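Local coordinates for uncharacterized protein (Magnetospirillum magneticum, PDB 3BHW) that is a BrxA-family protein, probably part of a type 1 BREX system that protects bacteria against double-stranded DNA phage by preventing phage DNA replication, at residues T83-F91 with V175-S183; T99-V108 with L120-L129. All blocks are in the same frame, centred on the assembly; numbering follows the deposited sequence.

Interaction 1: residues T83-F91 with V175-S183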
# COMPACT_ATOMS: atom_id res chain seq x y z
N THR A 83 9.09 -3.66 -12.90
CA THR A 83 8.26 -2.57 -12.48
C THR A 83 6.89 -3.04 -11.93
O THR A 83 6.50 -2.65 -10.83
CB THR A 83 8.14 -1.55 -13.62
OG1 THR A 83 9.44 -1.00 -13.88
CG2 THR A 83 7.24 -0.41 -13.21
N GLN A 84 6.18 -3.87 -12.67
CA GLN A 84 4.86 -4.33 -12.23
C GLN A 84 4.98 -5.31 -11.05
O GLN A 84 4.22 -5.24 -10.07
CB GLN A 84 4.08 -4.94 -13.41
CG GLN A 84 2.68 -5.48 -13.06
CD GLN A 84 1.59 -4.40 -13.11
OE1 GLN A 84 1.20 -3.84 -12.07
NE2 GLN A 84 1.10 -4.11 -14.32
N VAL A 85 5.96 -6.21 -11.09
CA VAL A 85 6.10 -7.16 -10.00
C VAL A 85 6.42 -6.39 -8.70
O VAL A 85 5.79 -6.61 -7.67
CB VAL A 85 7.14 -8.30 -10.31
CG1 VAL A 85 7.35 -9.17 -9.12
CG2 VAL A 85 6.67 -9.15 -11.48
N ALA A 86 7.41 -5.50 -8.77
CA ALA A 86 7.85 -4.74 -7.59
C ALA A 86 6.73 -3.86 -7.05
O ALA A 86 6.51 -3.80 -5.83
CB ALA A 86 9.15 -3.92 -7.91
N ILE A 87 6.01 -3.17 -7.93
CA ILE A 87 4.96 -2.26 -7.42
C ILE A 87 3.84 -3.05 -6.73
O ILE A 87 3.35 -2.63 -5.69
CB ILE A 87 4.38 -1.36 -8.52
CG1 ILE A 87 3.60 -0.21 -7.90
CG2 ILE A 87 3.57 -2.17 -9.51
CD1 ILE A 87 4.33 1.10 -7.93
N GLN A 88 3.53 -4.22 -7.25
CA GLN A 88 2.49 -5.05 -6.66
C GLN A 88 2.90 -5.61 -5.30
O GLN A 88 2.06 -5.83 -4.44
CB GLN A 88 2.15 -6.19 -7.64
CG GLN A 88 1.32 -5.65 -8.82
CD GLN A 88 0.98 -6.71 -9.86
OE1 GLN A 88 1.35 -7.87 -9.72
NE2 GLN A 88 0.24 -6.31 -10.89
N ALA A 89 4.18 -5.89 -5.14
CA ALA A 89 4.71 -6.37 -3.87
C ALA A 89 4.62 -5.21 -2.88
O ALA A 89 4.20 -5.38 -1.70
CB ALA A 89 6.16 -6.81 -4.03
N VAL A 90 4.96 -4.01 -3.35
CA VAL A 90 4.80 -2.86 -2.45
C VAL A 90 3.30 -2.68 -2.09
O VAL A 90 2.95 -2.38 -0.91
CB VAL A 90 5.41 -1.58 -3.04
CG1 VAL A 90 5.19 -0.46 -2.02
CG2 VAL A 90 6.87 -1.80 -3.28
N PHE A 91 2.42 -2.88 -3.06
CA PHE A 91 0.97 -2.80 -2.84
C PHE A 91 0.51 -3.78 -1.76
O PHE A 91 -0.26 -3.40 -0.85
CB PHE A 91 0.25 -3.02 -4.17
CG PHE A 91 -1.27 -2.85 -4.14
CD1 PHE A 91 -1.93 -1.78 -3.50
CD2 PHE A 91 -2.04 -3.77 -4.83
CE1 PHE A 91 -3.34 -1.70 -3.60
CE2 PHE A 91 -3.41 -3.67 -4.91
CZ PHE A 91 -4.07 -2.64 -4.31
N VAL A 175 -6.97 -5.75 -12.75
CA VAL A 175 -5.52 -5.85 -12.78
C VAL A 175 -5.16 -7.25 -12.27
O VAL A 175 -5.64 -7.68 -11.22
CB VAL A 175 -4.85 -4.77 -11.90
CG1 VAL A 175 -5.04 -3.38 -12.52
CG2 VAL A 175 -5.38 -4.80 -10.47
N ARG A 176 -4.36 -7.95 -13.07
CA ARG A 176 -3.86 -9.29 -12.76
C ARG A 176 -2.62 -9.17 -11.89
O ARG A 176 -1.62 -8.63 -12.33
CB ARG A 176 -3.54 -10.04 -14.08
CG ARG A 176 -2.51 -11.19 -13.99
CD ARG A 176 -3.14 -12.50 -13.54
NE ARG A 176 -2.20 -13.58 -13.19
CZ ARG A 176 -0.88 -13.60 -13.39
NH1 ARG A 176 -0.25 -12.58 -13.98
NH2 ARG A 176 -0.18 -14.66 -13.02
N ILE A 177 -2.71 -9.64 -10.64
CA ILE A 177 -1.56 -9.64 -9.75
C ILE A 177 -0.59 -10.76 -10.16
O ILE A 177 -1.01 -11.92 -10.42
CB ILE A 177 -1.94 -9.77 -8.25
CG1 ILE A 177 -2.79 -8.58 -7.76
CG2 ILE A 177 -0.72 -9.89 -7.43
CD1 ILE A 177 -2.11 -7.21 -7.93
N SER A 178 0.68 -10.41 -10.24
CA SER A 178 1.68 -11.32 -10.71
C SER A 178 1.70 -12.60 -9.87
O SER A 178 1.51 -12.58 -8.65
CB SER A 178 3.06 -10.68 -10.72
OG SER A 178 3.52 -10.50 -9.42
N GLY A 179 1.91 -13.70 -10.57
CA GLY A 179 1.97 -15.01 -9.96
C GLY A 179 3.06 -15.07 -8.92
O GLY A 179 2.91 -15.76 -7.93
N GLU A 180 4.15 -14.33 -9.12
CA GLU A 180 5.26 -14.29 -8.16
C GLU A 180 4.80 -13.65 -6.84
O GLU A 180 5.11 -14.11 -5.77
CB GLU A 180 6.36 -13.43 -8.72
CG GLU A 180 7.74 -13.79 -8.29
CD GLU A 180 8.74 -13.16 -9.21
OE1 GLU A 180 8.54 -13.26 -10.44
OE2 GLU A 180 9.71 -12.55 -8.71
N VAL A 181 4.01 -12.59 -6.94
CA VAL A 181 3.55 -11.96 -5.72
C VAL A 181 2.54 -12.85 -5.02
O VAL A 181 2.62 -13.06 -3.78
CB VAL A 181 2.96 -10.60 -6.07
CG1 VAL A 181 2.08 -10.09 -4.89
CG2 VAL A 181 4.14 -9.64 -6.43
N MET A 182 1.61 -13.39 -5.80
CA MET A 182 0.57 -14.25 -5.22
C MET A 182 1.14 -15.51 -4.54
O MET A 182 0.60 -15.95 -3.51
CB MET A 182 -0.53 -14.63 -6.23
CG MET A 182 -1.37 -13.47 -6.80
SD MET A 182 -2.23 -12.41 -5.54
CE MET A 182 -2.98 -13.73 -4.57
N SER A 183 2.20 -16.08 -5.12
CA SER A 183 2.84 -17.27 -4.57
C SER A 183 3.45 -16.91 -3.21
O SER A 183 3.30 -17.67 -2.23
CB SER A 183 3.87 -17.87 -5.57
OG SER A 183 4.56 -19.02 -5.08
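Gln88 holds CG anti to its own carbonyl carbon (chi1 -75°) and runs on extended, which carries its amide across to the backbone of Arg176, Ile177 and Ser178. There OE1 accepts from Ser178 N at 2.7 Å, an almost straight bond (172° at the hydrogen) whose donor lies 18° out of the carbonyl plane. The other end of the amide makes weaker bonds: NE2 reaches Arg176 O at 3.3 Å and also leans on Gln84 OE1 of the same helix. Ile177 runs counter to the glutamine chain, with its CD1 3.7 Å from Gln88 CD.

Ser178 is the N-cap of helix 179-187. Its OG sits between backbone N and carbonyl carbon and accepts from Val181 N at 3.3 Å, while a weak bond links the same hydroxyl to Gln88 OE1. One turn away, Val181 CG2 lies over the helix backbone, 3.7 Å from Val85 O, and touches Ala89 CB; Met77 of helix 72-80 packs on both Val85 and Val181. Val85 CG2 meets Ser178 CB at 4.0 Å.

The loop leading into the helix is also held by Gln198, which bonds to Val175 O and Ile177 N. The short bond from Ser178 N, with the weak bonds from the amide nitrogen to Arg176 O and Gln84 OE1, probably limits rotation of the Gln88 amide and ties the start of helix 179-187 to helix 83-97.

Interaction 2: residues T99-V108 with L120-L129; sequences TLLGDFLDLV and LPRKMWDQYL
Tyr128 is a knob in a hole formed by Leu100, Asp103, Phe104 and, in one of its two conformers, Val108, where two helices of this all-helical chain meet at 115° around an aromatic cluster of Phe104, Trp125 and Tyr128. Phe104 and Tyr128 both extend with CG opposite the backbone N, which brings Phe104 CD1 over one tyrosine face, offset toward its rim.

Trp125 drives the edge of its six-membered ring into one face of Phe104, a T-shaped pair with planes at 88° and centroids 4.8 Å apart; CE3 stands over the centre of the phenyl ring. Tyr128 meets the same phenyl group obliquely, and Phe104 CA makes a CH-pi contact over the tyrosine face, 4.0 Å from the ring centroid. Leu120 points back against Phe104, its CD2 reaching CE2 at 3.6 Å, oblique to the ring. Leu100 divides its branches: CD2 goes to Trp125 CH2 at the indole edge, whereas CD1 touches Tyr128 CE2 and Leu129 CD2. At the far end, the same Val108 conformer brings CG2 near Tyr128 CD1.

The carboxylate of Asp103 turns from the interface to Arg7, Tyr8 and Tyr192, while its CB lies beside the tyrosine hydroxyl. Tyr128 OH donates to Leu100 O at 2.6 Å, tilted 17° from the carbonyl plane, and this carbonyl also accepts the helical bond from Phe104 N.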
# COMPACT_ATOMS: atom_id res chain seq x y z
N THR A 99 -5.31 -1.52 7.46
CA THR A 99 -6.70 -1.99 7.40
C THR A 99 -7.60 -0.97 6.70
O THR A 99 -8.58 -1.34 6.10
CB THR A 99 -7.18 -2.36 8.84
OG1 THR A 99 -6.26 -3.33 9.38
CG2 THR A 99 -8.58 -2.96 8.81
N LEU A 100 -7.28 0.33 6.80
CA LEU A 100 -8.09 1.33 6.14
C LEU A 100 -8.07 1.13 4.61
O LEU A 100 -9.13 1.20 3.95
CB LEU A 100 -7.65 2.75 6.53
CG LEU A 100 -8.43 3.88 5.91
CD1 LEU A 100 -9.74 4.05 6.62
CD2 LEU A 100 -7.54 5.15 5.97
N LEU A 101 -6.88 0.90 4.06
CA LEU A 101 -6.73 0.58 2.63
C LEU A 101 -7.35 -0.78 2.29
O LEU A 101 -8.18 -0.91 1.40
CB LEU A 101 -5.27 0.60 2.20
CG LEU A 101 -5.03 0.20 0.74
CD1 LEU A 101 -5.64 1.20 -0.29
CD2 LEU A 101 -3.52 0.10 0.53
N GLY A 102 -6.96 -1.82 3.03
CA GLY A 102 -7.46 -3.16 2.75
C GLY A 102 -8.99 -3.25 2.73
O GLY A 102 -9.57 -3.83 1.79
N ASP A 103 -9.64 -2.66 3.76
CA ASP A 103 -11.09 -2.67 3.88
C ASP A 103 -11.74 -1.85 2.75
O ASP A 103 -12.83 -2.18 2.30
CB ASP A 103 -11.59 -2.19 5.27
CG ASP A 103 -11.51 -3.27 6.33
OD1 ASP A 103 -10.96 -4.36 6.05
OD2 ASP A 103 -12.04 -3.03 7.46
N PHE A 104 -11.07 -0.79 2.29
CA PHE A 104 -11.59 -0.06 1.12
C PHE A 104 -11.73 -1.02 -0.08
O PHE A 104 -12.78 -1.05 -0.76
CB PHE A 104 -10.70 1.15 0.78
CG PHE A 104 -11.35 2.12 -0.19
CD1 PHE A 104 -12.67 2.48 -0.05
CD2 PHE A 104 -10.62 2.60 -1.29
CE1 PHE A 104 -13.28 3.39 -0.96
CE2 PHE A 104 -11.22 3.49 -2.22
CZ PHE A 104 -12.56 3.89 -2.04
N LEU A 105 -10.70 -1.83 -0.30
CA LEU A 105 -10.61 -2.75 -1.40
C LEU A 105 -11.66 -3.82 -1.18
O LEU A 105 -12.49 -3.99 -2.05
CB LEU A 105 -9.22 -3.35 -1.41
CG LEU A 105 -8.20 -2.31 -1.85
CD1 LEU A 105 -6.76 -2.70 -1.40
CD2 LEU A 105 -8.30 -2.10 -3.35
N ASP A 106 -11.67 -4.43 0.01
CA ASP A 106 -12.51 -5.55 0.35
C ASP A 106 -14.00 -5.24 0.33
O ASP A 106 -14.77 -6.03 -0.15
CB ASP A 106 -12.15 -5.99 1.79
CG ASP A 106 -12.73 -7.38 2.17
OD1 ASP A 106 -12.94 -8.23 1.29
OD2 ASP A 106 -12.91 -7.65 3.34
N LEU A 107 -14.39 -4.13 0.94
CA LEU A 107 -15.81 -3.84 1.17
C LEU A 107 -16.42 -2.87 0.18
O LEU A 107 -17.63 -2.75 0.18
CB LEU A 107 -15.99 -3.25 2.55
CG LEU A 107 -15.29 -4.10 3.62
CD1 LEU A 107 -15.46 -3.40 4.91
CD2 LEU A 107 -15.80 -5.50 3.75
N VAL A 108 -15.60 -2.16 -0.61
CA VAL A 108 -16.13 -1.17 -1.59
C VAL A 108 -15.66 -1.46 -3.02
O VAL A 108 -16.46 -1.68 -3.95
CB VAL A 108 -15.75 0.31 -1.17
CG1 VAL A 108 -16.46 1.31 -2.08
CG2 VAL A 108 -16.09 0.60 0.30
N LEU A 120 -15.21 4.38 -9.38
CA LEU A 120 -14.97 4.60 -7.96
C LEU A 120 -14.91 6.10 -7.69
O LEU A 120 -13.86 6.63 -7.39
CB LEU A 120 -13.66 3.90 -7.55
CG LEU A 120 -13.41 3.70 -6.05
CD1 LEU A 120 -14.39 2.67 -5.49
CD2 LEU A 120 -11.97 3.26 -5.77
N PRO A 121 -16.04 6.80 -7.84
CA PRO A 121 -16.00 8.23 -7.60
C PRO A 121 -15.72 8.54 -6.13
O PRO A 121 -15.97 7.69 -5.27
CB PRO A 121 -17.41 8.68 -8.02
CG PRO A 121 -18.23 7.53 -7.88
CD PRO A 121 -17.38 6.37 -8.27
N ARG A 122 -15.17 9.73 -5.88
CA ARG A 122 -14.78 10.16 -4.53
C ARG A 122 -15.86 10.09 -3.45
O ARG A 122 -15.55 9.79 -2.31
CB ARG A 122 -14.11 11.53 -4.55
CG ARG A 122 -12.83 11.53 -5.35
CD ARG A 122 -11.58 11.41 -4.46
NE ARG A 122 -10.35 11.66 -5.24
CZ ARG A 122 -9.24 12.19 -4.74
NH1 ARG A 122 -9.20 12.54 -3.46
NH2 ARG A 122 -8.18 12.38 -5.51
N LYS A 123 -17.13 10.31 -3.80
CA LYS A 123 -18.21 10.14 -2.80
C LYS A 123 -18.18 8.75 -2.14
O LYS A 123 -18.62 8.60 -1.00
CB LYS A 123 -19.61 10.36 -3.40
CG LYS A 123 -19.86 9.57 -4.69
CD LYS A 123 -21.18 8.81 -4.69
CE LYS A 123 -22.26 9.58 -5.46
NZ LYS A 123 -23.10 10.42 -4.58
N MET A 124 -17.66 7.76 -2.86
CA MET A 124 -17.56 6.37 -2.36
C MET A 124 -16.51 6.26 -1.27
O MET A 124 -16.67 5.49 -0.32
CB MET A 124 -17.25 5.40 -3.51
CG MET A 124 -18.27 5.53 -4.61
SD MET A 124 -18.65 3.92 -5.25
CE MET A 124 -19.82 3.31 -4.01
N TRP A 125 -15.43 7.01 -1.42
CA TRP A 125 -14.42 7.09 -0.37
C TRP A 125 -14.99 7.82 0.84
O TRP A 125 -14.85 7.35 1.94
CB TRP A 125 -13.15 7.76 -0.85
CG TRP A 125 -12.21 8.03 0.25
CD1 TRP A 125 -12.04 9.23 0.87
CD2 TRP A 125 -11.34 7.10 0.92
NE1 TRP A 125 -11.10 9.11 1.88
CE2 TRP A 125 -10.65 7.83 1.92
CE3 TRP A 125 -11.05 5.74 0.77
CZ2 TRP A 125 -9.72 7.24 2.76
CZ3 TRP A 125 -10.09 5.17 1.62
CH2 TRP A 125 -9.44 5.92 2.59
N ASP A 126 -15.64 8.95 0.59
CA ASP A 126 -16.29 9.75 1.61
C ASP A 126 -17.23 8.92 2.47
O ASP A 126 -17.17 8.97 3.70
CB ASP A 126 -17.10 10.85 0.92
CG ASP A 126 -16.31 12.12 0.75
OD1 ASP A 126 -15.06 12.09 0.73
OD2 ASP A 126 -16.96 13.18 0.62
N GLN A 127 -18.11 8.16 1.82
CA GLN A 127 -19.14 7.40 2.49
C GLN A 127 -18.53 6.19 3.23
O GLN A 127 -19.00 5.78 4.29
CB GLN A 127 -20.23 7.01 1.48
CG GLN A 127 -20.91 8.23 0.86
CD GLN A 127 -21.67 7.94 -0.44
OE1 GLN A 127 -21.91 8.85 -1.26
NE2 GLN A 127 -22.11 6.69 -0.61
N TYR A 128 -17.44 5.67 2.70
CA TYR A 128 -16.67 4.60 3.36
C TYR A 128 -16.10 5.11 4.67
O TYR A 128 -16.18 4.42 5.68
CB TYR A 128 -15.57 4.07 2.40
CG TYR A 128 -14.49 3.22 3.05
CD1 TYR A 128 -14.75 1.89 3.43
CD2 TYR A 128 -13.22 3.75 3.29
CE1 TYR A 128 -13.75 1.11 4.02
CE2 TYR A 128 -12.23 2.99 3.92
CZ TYR A 128 -12.49 1.68 4.27
OH TYR A 128 -11.54 0.90 4.90
N LEU A 129 -15.47 6.27 4.63
CA LEU A 129 -15.02 6.89 5.87
C LEU A 129 -16.15 7.08 6.87
O LEU A 129 -15.96 6.78 8.03
CB LEU A 129 -14.30 8.19 5.61
CG LEU A 129 -12.89 7.98 5.08
CD1 LEU A 129 -12.20 9.33 5.06
CD2 LEU A 129 -12.13 7.02 5.97

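Overall arrangement
Interaction 2 is the more buried contact: none of its touching residues is exposed, and aromatic and aliphatic side chains fill most of it. Interaction 1 is partly buried, with Arg176 and Glu180 at its exposed margin, and relies more on polar bonds from a glutamine to a loop backbone. The two share no helix, but helices 83-97 and 99-112 are consecutive, and the two contacts touch through Phe91 CZ and Leu105 CD1, 4.0 Å apart; the contact centres are about 21 Å apart. Interaction 2 joins neighbours in sequence, whereas interaction 1 brings residues 175-183, from near the C-terminus, back to the middle of the chain.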